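Local coordinates for TRAP solute Binding Protein (Uncultured marine bacterium, PDB 5I7I), which binds aromatic acids such as 3-hydroxybenzoate as the solute-binding protein of a TRAP transporter, to which it probably delivers them for uptake, at residues P100-F105 and Q122-T127; A116-L121 and A140-A145; S131-Y136 and P237-M242. All blocks are in the same frame, centred on the assembly; numbering follows the deposited sequence.

Contact 1: residues P100-F105 and Q122-T127; sequences PHLEAF and QEYVDT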
ATOM      1  N   PRO A 100      -7.463   1.515 -12.159  1.00  7.27           N
ATOM      2  CA  PRO A 100      -8.403   0.403 -11.973  1.00  7.27           C
ATOM      3  C   PRO A 100      -7.749  -0.959 -12.034  1.00  7.03           C
ATOM      4  O   PRO A 100      -8.179  -1.886 -11.332  1.00  7.31           O
ATOM      5  CB  PRO A 100      -9.404   0.590 -13.114  1.00  7.75           C
ATOM      6  CG  PRO A 100      -8.663   1.410 -14.142  1.00  7.90           C
ATOM      7  CD  PRO A 100      -7.795   2.341 -13.322  1.00  9.03           C
ATOM      8  N   HIS A 101      -6.706  -1.131 -12.853  1.00  8.00           N
ATOM      9  CA  HIS A 101      -6.054  -2.434 -12.902  1.00  6.84           C
ATOM     10  C   HIS A 101      -5.502  -2.822 -11.543  1.00  8.07           C
ATOM     11  O   HIS A 101      -5.514  -4.005 -11.173  1.00  7.08           O
ATOM     12  CB  HIS A 101      -4.911  -2.440 -13.912  1.00  7.39           C
ATOM     13  CG  HIS A 101      -5.345  -2.391 -15.343  1.00  9.03           C
ATOM     14  ND1 HIS A 101      -5.683  -1.218 -15.978  1.00  9.07           N
ATOM     15  CD2 HIS A 101      -5.412  -3.358 -16.285  1.00  7.53           C
ATOM     16  CE1 HIS A 101      -6.007  -1.477 -17.235  1.00 10.07           C
ATOM     17  NE2 HIS A 101      -5.829  -2.768 -17.452  1.00 11.40           N
ATOM     18  N   LEU A 102      -4.992  -1.846 -10.799  1.00  7.18           N
ATOM     19  CA  LEU A 102      -4.309  -2.150  -9.555  1.00  7.21           C
ATOM     20  C   LEU A 102      -5.263  -2.663  -8.484  1.00  8.40           C
ATOM     21  O   LEU A 102      -4.814  -3.299  -7.523  1.00  7.01           O
ATOM     22  CB  LEU A 102      -3.530  -0.927  -9.066  1.00  6.72           C
ATOM     23  CG  LEU A 102      -2.485  -0.400 -10.060  1.00  8.72           C
ATOM     24  CD1 LEU A 102      -1.699   0.753  -9.429  1.00  9.55           C
ATOM     25  CD2 LEU A 102      -1.564  -1.469 -10.561  1.00 11.51           C
ATOM     26  N   GLU A 103      -6.554  -2.374  -8.615  1.00  7.68           N
ATOM     27  CA  GLU A 103      -7.552  -2.870  -7.674  1.00  6.42           C
ATOM     28  C   GLU A 103      -7.519  -4.388  -7.556  1.00  7.68           C
ATOM     29  O   GLU A 103      -7.907  -4.940  -6.519  1.00  7.66           O
ATOM     30  CB  GLU A 103      -8.954  -2.445  -8.142  1.00  7.35           C
ATOM     31  CG  GLU A 103      -9.176  -0.940  -8.152  1.00  7.56           C
ATOM     32  CD  GLU A 103     -10.527  -0.550  -8.702  1.00 10.44           C
ATOM     33  OE1 GLU A 103     -11.389  -1.445  -8.820  1.00  8.56           O
ATOM     34  OE2 GLU A 103     -10.716   0.650  -9.034  1.00 11.92           O
ATOM     35  N   ALA A 104      -7.105  -5.092  -8.610  1.00  6.99           N
ATOM     36  CA  ALA A 104      -7.119  -6.551  -8.538  1.00  7.29           C
ATOM     37  C   ALA A 104      -6.225  -7.045  -7.420  1.00  7.73           C
ATOM     38  O   ALA A 104      -6.515  -8.071  -6.796  1.00  7.61           O
ATOM     39  CB  ALA A 104      -6.687  -7.171  -9.865  1.00  8.71           C
ATOM     40  N   PHE A 105      -5.147  -6.330  -7.152  1.00  7.13           N
ATOM     41  CA  PHE A 105      -4.219  -6.738  -6.112  1.00  6.95           C
ATOM     42  C   PHE A 105      -4.734  -6.441  -4.721  1.00  6.75           C
ATOM     43  O   PHE A 105      -4.149  -6.936  -3.747  1.00  8.00           O
ATOM     44  CB  PHE A 105      -2.857  -6.088  -6.341  1.00  5.59           C
ATOM     45  CG  PHE A 105      -2.002  -6.834  -7.310  1.00  6.51           C
ATOM     46  CD1 PHE A 105      -2.148  -6.662  -8.681  1.00  6.84           C
ATOM     47  CD2 PHE A 105      -1.070  -7.754  -6.855  1.00  6.89           C
ATOM     48  CE1 PHE A 105      -1.353  -7.375  -9.574  1.00  7.99           C
ATOM     49  CE2 PHE A 105      -0.285  -8.469  -7.751  1.00  8.73           C
ATOM     50  CZ  PHE A 105      -0.419  -8.274  -9.096  1.00  8.21           C
ATOM     51  N   GLN A 122       4.809  -4.991  -9.976  1.00  6.30           N
ATOM     52  CA  GLN A 122       5.646  -4.290 -10.946  1.00  7.02           C
ATOM     53  C   GLN A 122       5.565  -4.935 -12.332  1.00  7.55           C
ATOM     54  O   GLN A 122       5.445  -4.237 -13.345  1.00  7.85           O
ATOM     55  CB  GLN A 122       7.083  -4.226 -10.443  1.00  7.77           C
ATOM     56  CG  GLN A 122       7.999  -3.465 -11.397  1.00  8.69           C
ATOM     57  CD  GLN A 122       7.658  -2.000 -11.470  1.00 10.24           C
ATOM     58  OE1 GLN A 122       7.426  -1.366 -10.442  1.00  9.98           O
ATOM     59  NE2 GLN A 122       7.638  -1.441 -12.679  1.00 11.22           N
ATOM     60  N   GLU A 123       5.648  -6.263 -12.408  1.00  8.33           N
ATOM     61  CA  GLU A 123       5.552  -6.901 -13.719  1.00  7.78           C
ATOM     62  C   GLU A 123       4.184  -6.659 -14.338  1.00  8.31           C
ATOM     63  O   GLU A 123       4.054  -6.466 -15.554  1.00  8.89           O
ATOM     64  CB  GLU A 123       5.850  -8.404 -13.631  1.00  7.81           C
ATOM     65  CG  GLU A 123       5.676  -9.092 -14.992  1.00  8.93           C
ATOM     66  CD  GLU A 123       6.149 -10.519 -15.067  1.00 14.06           C
ATOM     67  OE1 GLU A 123       6.809 -10.998 -14.138  1.00 11.66           O
ATOM     68  OE2 GLU A 123       5.873 -11.166 -16.103  1.00 17.29           O
ATOM     69  N   TYR A 124       3.150  -6.667 -13.508  1.00  7.34           N
ATOM     70  CA  TYR A 124       1.793  -6.375 -13.962  1.00  8.48           C
ATOM     71  C   TYR A 124       1.717  -4.994 -14.603  1.00  7.85           C
ATOM     72  O   TYR A 124       1.203  -4.840 -15.715  1.00  9.02           O
ATOM     73  CB  TYR A 124       0.906  -6.464 -12.730  1.00  7.64           C
ATOM     74  CG  TYR A 124      -0.593  -6.314 -12.844  1.00  7.65           C
ATOM     75  CD1 TYR A 124      -1.377  -7.332 -13.347  1.00  8.24           C
ATOM     76  CD2 TYR A 124      -1.235  -5.213 -12.287  1.00  8.27           C
ATOM     77  CE1 TYR A 124      -2.770  -7.233 -13.356  1.00  9.96           C
ATOM     78  CE2 TYR A 124      -2.617  -5.097 -12.300  1.00  8.67           C
ATOM     79  CZ  TYR A 124      -3.374  -6.118 -12.824  1.00  7.66           C
ATOM     80  OH  TYR A 124      -4.751  -6.023 -12.811  1.00  8.91           O
ATOM     81  N   VAL A 125       2.249  -3.988 -13.912  1.00  7.67           N
ATOM     82  CA  VAL A 125       2.306  -2.618 -14.428  1.00  6.50           C
ATOM     83  C   VAL A 125       3.198  -2.509 -15.661  1.00 10.24           C
ATOM     84  O   VAL A 125       2.918  -1.705 -16.567  1.00  9.23           O
ATOM     85  CB  VAL A 125       2.769  -1.676 -13.295  1.00 11.33           C
ATOM     86  CG1 VAL A 125       3.224  -0.310 -13.841  1.00 16.75           C
ATOM     87  CG2 VAL A 125       1.661  -1.531 -12.253  1.00 10.97           C
ATOM     88  N   ASP A 126       4.280  -3.292 -15.729  1.00  8.33           N
ATOM     89  CA  ASP A 126       5.161  -3.244 -16.888  1.00 10.04           C
ATOM     90  C   ASP A 126       4.475  -3.795 -18.131  1.00 12.12           C
ATOM     91  O   ASP A 126       4.913  -3.504 -19.256  1.00 13.24           O
ATOM     92  CB  ASP A 126       6.409  -4.093 -16.638  1.00  8.78           C
ATOM     93  CG  ASP A 126       7.408  -3.454 -15.684  1.00 10.29           C
ATOM     94  OD1 ASP A 126       7.393  -2.235 -15.427  1.00 13.90           O
ATOM     95  OD2 ASP A 126       8.267  -4.210 -15.195  1.00 13.22           O
ATOM     96  N   THR A 127       3.426  -4.599 -17.943  1.00  9.26           N
ATOM     97  CA  THR A 127       2.805  -5.358 -19.014  1.00  9.44           C
ATOM     98  C   THR A 127       1.322  -4.999 -19.080  1.00 10.74           C
ATOM     99  O   THR A 127       0.976  -3.926 -19.586  1.00 13.11           O
ATOM    100  CB  THR A 127       3.032  -6.869 -18.848  1.00 11.86           C
ATOM    101  OG1 THR A 127       2.474  -7.371 -17.607  1.00 10.51           O
ATOM    102  CG2 THR A 127       4.509  -7.184 -18.936  1.00 12.89           C
TER

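Contact 2: residues A116-L121 and A140-A145; sequences ATSQAL and AVFCHA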
ATOM      1  N   ALA A 116       7.048 -10.973  -2.709  1.00  7.38           N
ATOM      2  CA  ALA A 116       6.482 -11.643  -3.876  1.00  7.62           C
ATOM      3  C   ALA A 116       5.425 -10.776  -4.532  1.00  9.48           C
ATOM      4  O   ALA A 116       5.376 -10.658  -5.767  1.00  8.15           O
ATOM      5  CB  ALA A 116       5.871 -12.985  -3.459  1.00  9.44           C
ATOM      6  N   THR A 117       4.562 -10.168  -3.722  1.00  7.23           N
ATOM      7  CA  THR A 117       3.424  -9.446  -4.263  1.00  8.11           C
ATOM      8  C   THR A 117       3.871  -8.153  -4.929  1.00  7.99           C
ATOM      9  O   THR A 117       3.258  -7.713  -5.905  1.00  7.37           O
ATOM     10  CB  THR A 117       2.384  -9.215  -3.157  1.00  7.03           C
ATOM     11  OG1 THR A 117       2.114 -10.453  -2.472  1.00  7.84           O
ATOM     12  CG2 THR A 117       1.073  -8.746  -3.757  1.00  6.97           C
ATOM     13  N   SER A 118       4.938  -7.538  -4.425  1.00  7.51           N
ATOM     14  CA  SER A 118       5.452  -6.313  -5.029  1.00  5.67           C
ATOM     15  C   SER A 118       6.064  -6.573  -6.401  1.00  6.35           C
ATOM     16  O   SER A 118       5.871  -5.772  -7.322  1.00  6.13           O
ATOM     17  CB  SER A 118       6.492  -5.676  -4.117  1.00  6.28           C
ATOM     18  OG  SER A 118       5.902  -5.172  -2.947  1.00  6.16           O
ATOM     19  N   GLN A 119       6.860  -7.642  -6.552  1.00  6.20           N
ATOM     20  CA  GLN A 119       7.369  -7.996  -7.871  1.00  6.35           C
ATOM     21  C   GLN A 119       6.230  -8.297  -8.839  1.00  6.36           C
ATOM     22  O   GLN A 119       6.278  -7.908 -10.013  1.00  7.77           O
ATOM     23  CB  GLN A 119       8.294  -9.197  -7.751  1.00  7.70           C
ATOM     24  CG  GLN A 119       9.583  -8.851  -7.072  1.00  8.03           C
ATOM     25  CD  GLN A 119      10.449 -10.049  -6.838  1.00  7.44           C
ATOM     26  OE1 GLN A 119      11.329 -10.367  -7.641  1.00  8.75           O
ATOM     27  NE2 GLN A 119      10.168 -10.767  -5.758  1.00  9.20           N
ATOM     28  N   ALA A 120       5.212  -9.007  -8.357  1.00  6.32           N
ATOM     29  CA  ALA A 120       4.037  -9.270  -9.173  1.00  6.35           C
ATOM     30  C   ALA A 120       3.409  -7.963  -9.646  1.00  8.48           C
ATOM     31  O   ALA A 120       3.103  -7.809 -10.828  1.00  6.82           O
ATOM     32  CB  ALA A 120       3.041 -10.111  -8.374  1.00  7.38           C
ATOM     33  N   LEU A 121       3.215  -7.003  -8.729  1.00  6.85           N
ATOM     34  CA  LEU A 121       2.649  -5.706  -9.096  1.00  5.81           C
ATOM     35  C   LEU A 121       3.487  -5.014 -10.158  1.00  7.77           C
ATOM     36  O   LEU A 121       2.951  -4.437 -11.113  1.00  6.92           O
ATOM     37  CB  LEU A 121       2.565  -4.798  -7.871  1.00  6.12           C
ATOM     38  CG  LEU A 121       1.252  -4.911  -7.103  1.00  7.99           C
ATOM     39  CD1 LEU A 121       1.420  -4.392  -5.688  1.00 10.18           C
ATOM     40  CD2 LEU A 121       0.153  -4.145  -7.839  1.00  7.92           C
ATOM     41  N   ALA A 140       8.586   2.608  -9.045  1.00  5.98           N
ATOM     42  CA  ALA A 140       8.199   1.251  -8.683  1.00  6.05           C
ATOM     43  C   ALA A 140       6.769   1.275  -8.209  1.00  7.29           C
ATOM     44  O   ALA A 140       6.300   2.277  -7.666  1.00  6.98           O
ATOM     45  CB  ALA A 140       9.079   0.689  -7.566  1.00  6.66           C
ATOM     46  N   VAL A 141       6.083   0.160  -8.423  1.00  6.84           N
ATOM     47  CA  VAL A 141       4.816  -0.137  -7.773  1.00  5.80           C
ATOM     48  C   VAL A 141       5.031  -1.360  -6.897  1.00  6.01           C
ATOM     49  O   VAL A 141       5.664  -2.333  -7.325  1.00  7.59           O
ATOM     50  CB  VAL A 141       3.717  -0.396  -8.814  1.00  6.22           C
ATOM     51  CG1 VAL A 141       2.386  -0.700  -8.140  1.00  8.19           C
ATOM     52  CG2 VAL A 141       3.567   0.805  -9.733  1.00  8.08           C
ATOM     53  N   PHE A 142       4.577  -1.274  -5.650  1.00  5.90           N
ATOM     54  CA  PHE A 142       4.830  -2.314  -4.663  1.00  5.83           C
ATOM     55  C   PHE A 142       3.739  -2.228  -3.603  1.00  6.13           C
ATOM     56  O   PHE A 142       2.749  -1.514  -3.778  1.00  6.50           O
ATOM     57  CB  PHE A 142       6.259  -2.226  -4.123  1.00  6.96           C
ATOM     58  CG  PHE A 142       6.653  -0.907  -3.514  1.00  6.36           C
ATOM     59  CD1 PHE A 142       7.221   0.095  -4.295  1.00  6.77           C
ATOM     60  CD2 PHE A 142       6.515  -0.685  -2.155  1.00  5.89           C
ATOM     61  CE1 PHE A 142       7.650   1.271  -3.722  1.00  7.50           C
ATOM     62  CE2 PHE A 142       6.949   0.493  -1.582  1.00  7.50           C
ATOM     63  CZ  PHE A 142       7.502   1.469  -2.377  1.00  7.12           C
ATOM     64  N   CYS A 143       3.883  -2.975  -2.510  1.00  5.22           N
ATOM     65  CA  CYS A 143       2.802  -3.046  -1.541  1.00  6.25           C
ATOM     66  C   CYS A 143       3.367  -3.395  -0.181  1.00  5.88           C
ATOM     67  O   CYS A 143       4.526  -3.790  -0.051  1.00  6.90           O
ATOM     68  CB  CYS A 143       1.741  -4.059  -1.977  1.00  6.52           C
ATOM     69  SG  CYS A 143       2.346  -5.749  -2.115  1.00  7.20           S
ATOM     70  N   HIS A 144       2.511  -3.297   0.827  1.00  6.41           N
ATOM     71  CA  HIS A 144       2.881  -3.659   2.182  1.00  5.92           C
ATOM     72  C   HIS A 144       2.653  -5.155   2.427  1.00  5.57           C
ATOM     73  O   HIS A 144       1.959  -5.847   1.679  1.00  6.46           O
ATOM     74  CB  HIS A 144       2.168  -2.773   3.215  1.00  5.75           C
ATOM     75  CG  HIS A 144       0.663  -2.735   3.150  1.00  6.13           C
ATOM     76  ND1 HIS A 144      -0.140  -3.771   3.587  1.00  6.28           N
ATOM     77  CD2 HIS A 144      -0.184  -1.727   2.810  1.00  7.80           C
ATOM     78  CE1 HIS A 144      -1.411  -3.413   3.486  1.00  5.95           C
ATOM     79  NE2 HIS A 144      -1.467  -2.173   3.036  1.00  7.23           N
ATOM     80  N   ALA A 145       3.277  -5.670   3.473  1.00  6.10           N
ATOM     81  CA  ALA A 145       2.939  -7.014   3.918  1.00  7.02           C
ATOM     82  C   ALA A 145       1.459  -7.058   4.281  1.00  5.53           C
ATOM     83  O   ALA A 145       0.863  -6.033   4.587  1.00  5.90           O
ATOM     84  CB  ALA A 145       3.791  -7.377   5.126  1.00  7.91           C
TER

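Contact 3: residues S131-Y136 and P237-M242; sequences SDLKDY and PFLFLM. With 3HB (3-hydroxybenzoic acid), chain C.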
ATOM      1  N   SER A 131      -1.426   0.871 -18.867  1.00  8.93           N
ATOM      2  CA  SER A 131      -2.206   2.063 -19.165  1.00  8.16           C
ATOM      3  C   SER A 131      -2.549   2.867 -17.915  1.00  8.60           C
ATOM      4  O   SER A 131      -2.774   4.076 -18.020  1.00 10.84           O
ATOM      5  CB  SER A 131      -3.461   1.693 -19.946  1.00  9.29           C
ATOM      6  OG  SER A 131      -4.348   0.893 -19.176  1.00 14.11           O
ATOM      7  N   ASP A 132      -2.623   2.224 -16.748  1.00  8.56           N
ATOM      8  CA  ASP A 132      -2.926   2.949 -15.520  1.00  9.18           C
ATOM      9  C   ASP A 132      -1.889   4.033 -15.231  1.00  7.95           C
ATOM     10  O   ASP A 132      -2.227   5.055 -14.634  1.00  9.40           O
ATOM     11  CB  ASP A 132      -2.967   1.990 -14.337  1.00  8.93           C
ATOM     12  CG  ASP A 132      -4.311   1.293 -14.159  1.00  8.87           C
ATOM     13  OD1 ASP A 132      -5.176   1.392 -15.052  1.00 10.83           O
ATOM     14  OD2 ASP A 132      -4.438   0.636 -13.106  1.00 10.02           O
ATOM     15  N   LEU A 133      -0.638   3.829 -15.631  1.00  7.36           N
ATOM     16  CA  LEU A 133       0.458   4.703 -15.228  1.00  7.39           C
ATOM     17  C   LEU A 133       1.145   5.359 -16.418  1.00  9.04           C
ATOM     18  O   LEU A 133       2.228   5.940 -16.260  1.00  9.25           O
ATOM     19  CB  LEU A 133       1.433   3.929 -14.341  1.00 10.37           C
ATOM     20  CG  LEU A 133       0.785   3.515 -13.012  1.00 11.49           C
ATOM     21  CD1 LEU A 133       1.630   2.498 -12.264  1.00 14.25           C
ATOM     22  CD2 LEU A 133       0.556   4.734 -12.130  1.00 14.45           C
ATOM     23  N   LYS A 134       0.519   5.308 -17.598  1.00  7.81           N
ATOM     24  CA  LYS A 134       1.117   5.869 -18.807  1.00  8.69           C
ATOM     25  C   LYS A 134       1.471   7.348 -18.670  1.00 10.60           C
ATOM     26  O   LYS A 134       2.365   7.826 -19.382  1.00 13.00           O
ATOM     27  CB  LYS A 134       0.196   5.639 -20.017  1.00 13.73           C
ATOM     28  CG  LYS A 134      -1.136   6.370 -19.959  1.00 14.14           C
ATOM     29  CD  LYS A 134      -1.988   6.137 -21.197  1.00 19.76           C
ATOM     30  CE  LYS A 134      -3.208   7.033 -21.169  1.00 34.93           C
ATOM     31  NZ  LYS A 134      -4.032   6.761 -19.964  1.00 40.58           N
ATOM     32  N   ASP A 135       0.806   8.090 -17.783  1.00  8.77           N
ATOM     33  CA  ASP A 135       1.059   9.523 -17.679  1.00  9.37           C
ATOM     34  C   ASP A 135       2.227   9.854 -16.753  1.00  9.83           C
ATOM     35  O   ASP A 135       2.485  11.037 -16.518  1.00 12.42           O
ATOM     36  CB  ASP A 135      -0.187  10.286 -17.206  1.00 12.46           C
ATOM     37  CG  ASP A 135      -1.349  10.221 -18.203  1.00 16.55           C
ATOM     38  OD1 ASP A 135      -1.114   9.954 -19.398  1.00 21.02           O
ATOM     39  OD2 ASP A 135      -2.490  10.462 -17.771  1.00 31.07           O
ATOM     40  N   TYR A 136       2.923   8.841 -16.223  1.00  9.06           N
ATOM     41  CA  TYR A 136       3.982   8.999 -15.236  1.00  8.71           C
ATOM     42  C   TYR A 136       5.228   8.249 -15.682  1.00  8.21           C
ATOM     43  O   TYR A 136       5.177   7.333 -16.507  1.00 10.46           O
ATOM     44  CB  TYR A 136       3.555   8.419 -13.874  1.00  7.79           C
ATOM     45  CG  TYR A 136       2.203   8.885 -13.384  1.00  8.12           C
ATOM     46  CD1 TYR A 136       1.043   8.263 -13.828  1.00 10.64           C
ATOM     47  CD2 TYR A 136       2.073   9.980 -12.531  1.00 10.01           C
ATOM     48  CE1 TYR A 136      -0.205   8.691 -13.412  1.00  9.88           C
ATOM     49  CE2 TYR A 136       0.824  10.413 -12.098  1.00 10.07           C
ATOM     50  CZ  TYR A 136      -0.310   9.766 -12.552  1.00 11.06           C
ATOM     51  OH  TYR A 136      -1.557  10.151 -12.143  1.00 12.22           O
ATOM     52  N   PRO A 237      -1.761  -1.368  -3.123  1.00  5.84           N
ATOM     53  CA  PRO A 237      -0.580  -0.918  -3.869  1.00  5.57           C
ATOM     54  C   PRO A 237      -0.150   0.503  -3.546  1.00  6.22           C
ATOM     55  O   PRO A 237      -0.965   1.430  -3.475  1.00  6.55           O
ATOM     56  CB  PRO A 237      -1.008  -1.053  -5.330  1.00  6.29           C
ATOM     57  CG  PRO A 237      -1.971  -2.145  -5.308  1.00  7.15           C
ATOM     58  CD  PRO A 237      -2.748  -1.964  -4.036  1.00  6.35           C
ATOM     59  N   PHE A 238       1.154   0.648  -3.367  1.00  5.47           N
ATOM     60  CA  PHE A 238       1.858   1.916  -3.297  1.00  6.00           C
ATOM     61  C   PHE A 238       2.409   2.297  -4.667  1.00  5.64           C
ATOM     62  O   PHE A 238       2.834   1.440  -5.438  1.00  7.58           O
ATOM     63  CB  PHE A 238       3.059   1.779  -2.366  1.00  7.42           C
ATOM     64  CG  PHE A 238       2.741   1.387  -0.950  1.00  6.38           C
ATOM     65  CD1 PHE A 238       1.714   1.988  -0.244  1.00  7.06           C
ATOM     66  CD2 PHE A 238       3.535   0.450  -0.321  1.00  8.00           C
ATOM     67  CE1 PHE A 238       1.469   1.648   1.083  1.00  5.95           C
ATOM     68  CE2 PHE A 238       3.322   0.106   1.009  1.00  6.68           C
ATOM     69  CZ  PHE A 238       2.286   0.717   1.710  1.00  6.84           C
ATOM     70  N   LEU A 239       2.427   3.600  -4.944  1.00  5.84           N
ATOM     71  CA  LEU A 239       2.985   4.145  -6.172  1.00  6.37           C
ATOM     72  C   LEU A 239       4.175   5.012  -5.810  1.00  6.66           C
ATOM     73  O   LEU A 239       4.057   5.934  -4.995  1.00  6.70           O
ATOM     74  CB  LEU A 239       1.965   5.020  -6.895  1.00  6.95           C
ATOM     75  CG  LEU A 239       0.609   4.376  -7.178  1.00  6.53           C
ATOM     76  CD1 LEU A 239      -0.335   5.382  -7.820  1.00  7.88           C
ATOM     77  CD2 LEU A 239       0.792   3.144  -8.068  1.00  8.50           C
ATOM     78  N   PHE A 240       5.307   4.737  -6.451  1.00  5.56           N
ATOM     79  CA  PHE A 240       6.515   5.554  -6.343  1.00  5.83           C
ATOM     80  C   PHE A 240       6.763   6.048  -7.761  1.00  5.59           C
ATOM     81  O   PHE A 240       7.143   5.267  -8.638  1.00  6.64           O
ATOM     82  CB  PHE A 240       7.663   4.714  -5.790  1.00  4.97           C
ATOM     83  CG  PHE A 240       8.928   5.497  -5.448  1.00  4.98           C
ATOM     84  CD1 PHE A 240       8.896   6.728  -4.811  1.00  6.52           C
ATOM     85  CD2 PHE A 240      10.173   4.918  -5.721  1.00  6.86           C
ATOM     86  CE1 PHE A 240      10.094   7.372  -4.483  1.00  6.28           C
ATOM     87  CE2 PHE A 240      11.333   5.554  -5.413  1.00  6.60           C
ATOM     88  CZ  PHE A 240      11.301   6.778  -4.809  1.00  6.94           C
ATOM     89  N   LEU A 241       6.448   7.323  -8.002  1.00  6.76           N
ATOM     90  CA  LEU A 241       6.308   7.864  -9.346  1.00  5.63           C
ATOM     91  C   LEU A 241       7.101   9.146  -9.506  1.00  7.14           C
ATOM     92  O   LEU A 241       7.250   9.924  -8.565  1.00  6.76           O
ATOM     93  CB  LEU A 241       4.842   8.236  -9.612  1.00  7.64           C
ATOM     94  CG  LEU A 241       3.803   7.133  -9.439  1.00  7.90           C
ATOM     95  CD1 LEU A 241       2.436   7.724  -9.705  1.00  9.08           C
ATOM     96  CD2 LEU A 241       4.082   5.979 -10.358  1.00 10.29           C
ATOM     97  N   MET A 242       7.588   9.368 -10.726  1.00  7.39           N
ATOM     98  CA  MET A 242       8.283  10.590 -11.089  1.00  6.75           C
ATOM     99  C   MET A 242       7.510  11.275 -12.206  1.00  6.95           C
ATOM    100  O   MET A 242       6.871  10.629 -13.049  1.00  7.71           O
ATOM    101  CB  MET A 242       9.692  10.244 -11.569  1.00  7.96           C
ATOM    102  CG  MET A 242      10.560  11.442 -11.928  1.00  6.86           C
ATOM    103  SD  MET A 242      12.254  10.969 -12.252  1.00  9.84           S
ATOM    104  CE  MET A 242      12.971  10.943 -10.631  1.00 26.10           C
TER
HETATM  105  C1' 3HB C 401      -2.728   2.831   4.661  1.00  6.71           C
HETATM  106  O1' 3HB C 401      -3.354   1.846   5.130  1.00  6.21           O
HETATM  107  O2' 3HB C 401      -3.357   3.833   4.232  1.00  6.74           O
HETATM  108  C1  3HB C 401      -1.205   2.854   4.667  1.00  5.35           C
HETATM  109  C2  3HB C 401      -0.510   1.691   4.993  1.00  6.65           C
HETATM  110  C3  3HB C 401       0.863   1.693   5.013  1.00  6.31           C
HETATM  111  C4  3HB C 401       1.556   2.842   4.741  1.00  5.94           C
HETATM  112  C5  3HB C 401       0.865   4.005   4.411  1.00  6.92           C
HETATM  113  C6  3HB C 401      -0.514   4.018   4.378  1.00  6.66           C
HETATM  114  O3  3HB C 401       1.531   0.533   5.334  1.00  7.59           O

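Contact 1: residues P100-F105 and Q122-T127
Tyr124 reaches Phe105 and the backbone of His101 because its CG stands anti to the backbone N (chi1 -176°), which carries the phenol off helix 114-126 and over to the loop. Phe105 answers with CG anti to its own carbonyl carbon, beside the backbone N (chi1 -84°), and the two side chains pass alongside, pointing opposite ways. The result is a T-shaped pair: the edge of Phe105 is directed at the face of Tyr124, with ring planes at 72° and centroids 4.9 Å apart. Phe105 CE1 hangs over the middle of the tyrosine ring and lies 3.5 Å from Tyr124 CD2.

At the far end of the phenol, Tyr124 OH donates to His101 O at 2.7 Å. The hydroxyl meets this oxygen from above the carbonyl plane, while Ala104 N donates from the opposite face at 3.2 Å from His101 O. Two donors thus grip one buried carbonyl, and the bond at the tip together with the phenylalanine over the face should restrain the rotation of the phenol. The methyl of Ala104 adds a contact, its CB 3.7 Å from Tyr124 OH.

Leu102 CD2 lies at the tyrosine's edge, near the ring plane, and packs more closely on the neighbouring helical residue, 3.6 Å from Val125 CG2. The imidazole of His101 turns to another partner: its ND1 is hydrogen-bonded to Asp132. Leu328 and Ala332 of helix 325-339 touch Tyr124 and Phe105, respectively.

All six touching residues are buried. The arrangement is that of a connecting loop folded back on the helix that follows it, here the link from strand 87-91 to helix 114-126 in a family 7 extracellular solute-binding protein.

Contact 2: residues A116-L121 and A140-A145
Ser118 of helix 114-126 meets strand 136-143 where the helix packs across an outermost strand of the five-stranded mixed sheet, an alpha/beta layer of this solute-binding fold. The two short segments run roughly antiparallel, at 146°, with axes 6.4 Å apart at their closest. From its backbone, Ser118 first sets CB 3.5 Å from Phe142 CB, the CA atoms of these two residues being 4.1 Å apart. Its tip, OG, stands anti to the carbonyl carbon (chi1 -69°), accepts a bent 3.0 Å hydrogen bond from Cys143 N (N-H...O angle 145°) and lies 3.2 Å from Phe142 CB. The same hydroxyl, hydrogen-bonded also to Ala114 O one turn back, ties the strand's backbone to the helix.

Leu121 extends the contact along the strand. Its CB and CD2 lie against Val141 CG1, the leucine lying nearly perpendicular to the valine, while CD1 rests on Cys143 CB. The phenyl ring of Phe142, on the side remote from the helix, meets Trp89 of the ligand pocket; His144, just beyond, touches 3-hydroxybenzoate itself. One turn before Leu121, Thr117 receives the sulfur of Cys143, with SG 3.6 Å from Thr117 CB and equally far from Thr117 CG2.

Contact 3: residues S131-Y136 and P237-M242
Leu241 puts the main bump into this interface: its CD1 methyl presses on one face of the Tyr136 ring, 3.9 Å from the centroid and offset toward the CD2 side of the rim. This CH-pi contact lies 23° off the ring normal, and its closest approach is 3.6 Å, from Leu241 CD1 to Tyr136 CD2. The other branch of the leucine fork, CD2, meets Leu133 CD2 at 4.1 Å, with the two leucines set nearly perpendicular. Leu241 therefore fills the notch between Leu133 and Tyr136, the two ends of a type I beta turn closed by Tyr136 N bonding to Leu133 O. The other methyl of Leu133, CD1, approaches Leu239 CD2 more loosely, at 4.3 Å.

Phe238 belongs to the ligand pocket. With CG anti to the carbonyl carbon (chi1 -60°), its ring extends to the bound 3-hydroxybenzoate, whose O3 lies at the ring edge, near the plane, 3.7 Å from Phe238 CZ. An alanine here would take away the ring edge beside the 3-hydroxyl and is likely to open a gap along that part of the ligand, leaving the aromatic acid less snugly held. Tyr94, Arg168 and Glu210 hydrogen-bond the same ligand.

Strand 237-243 runs in the sheet between strands 87-91 and 136-143. The turn precedes the latter, with Leu133 also lying on Val138 and Val141, while helix 76-82 packs against Tyr136 and Leu239 through Val77.

From the N terminus, the chain leaves strand 87-91 through the loop holding 100-105, and contact 1 closes that loop against the end of helix 114-126. Contact 2 opens earlier on the same helix, at 116-121, and closes on strand 136-143, so contacts 1 and 2 cross. Residues 131-136 fall inside the span of contact 2 and reach far ahead to 237-242, so contacts 2 and 3 cross as well, whereas contacts 1 and 3 follow in series. Gln122 bonded to Val141 N joins contacts 1 and 2, Asp132 ties contact 3 back to contact 1, and neighbouring strands of one sheet join contacts 2 and 3.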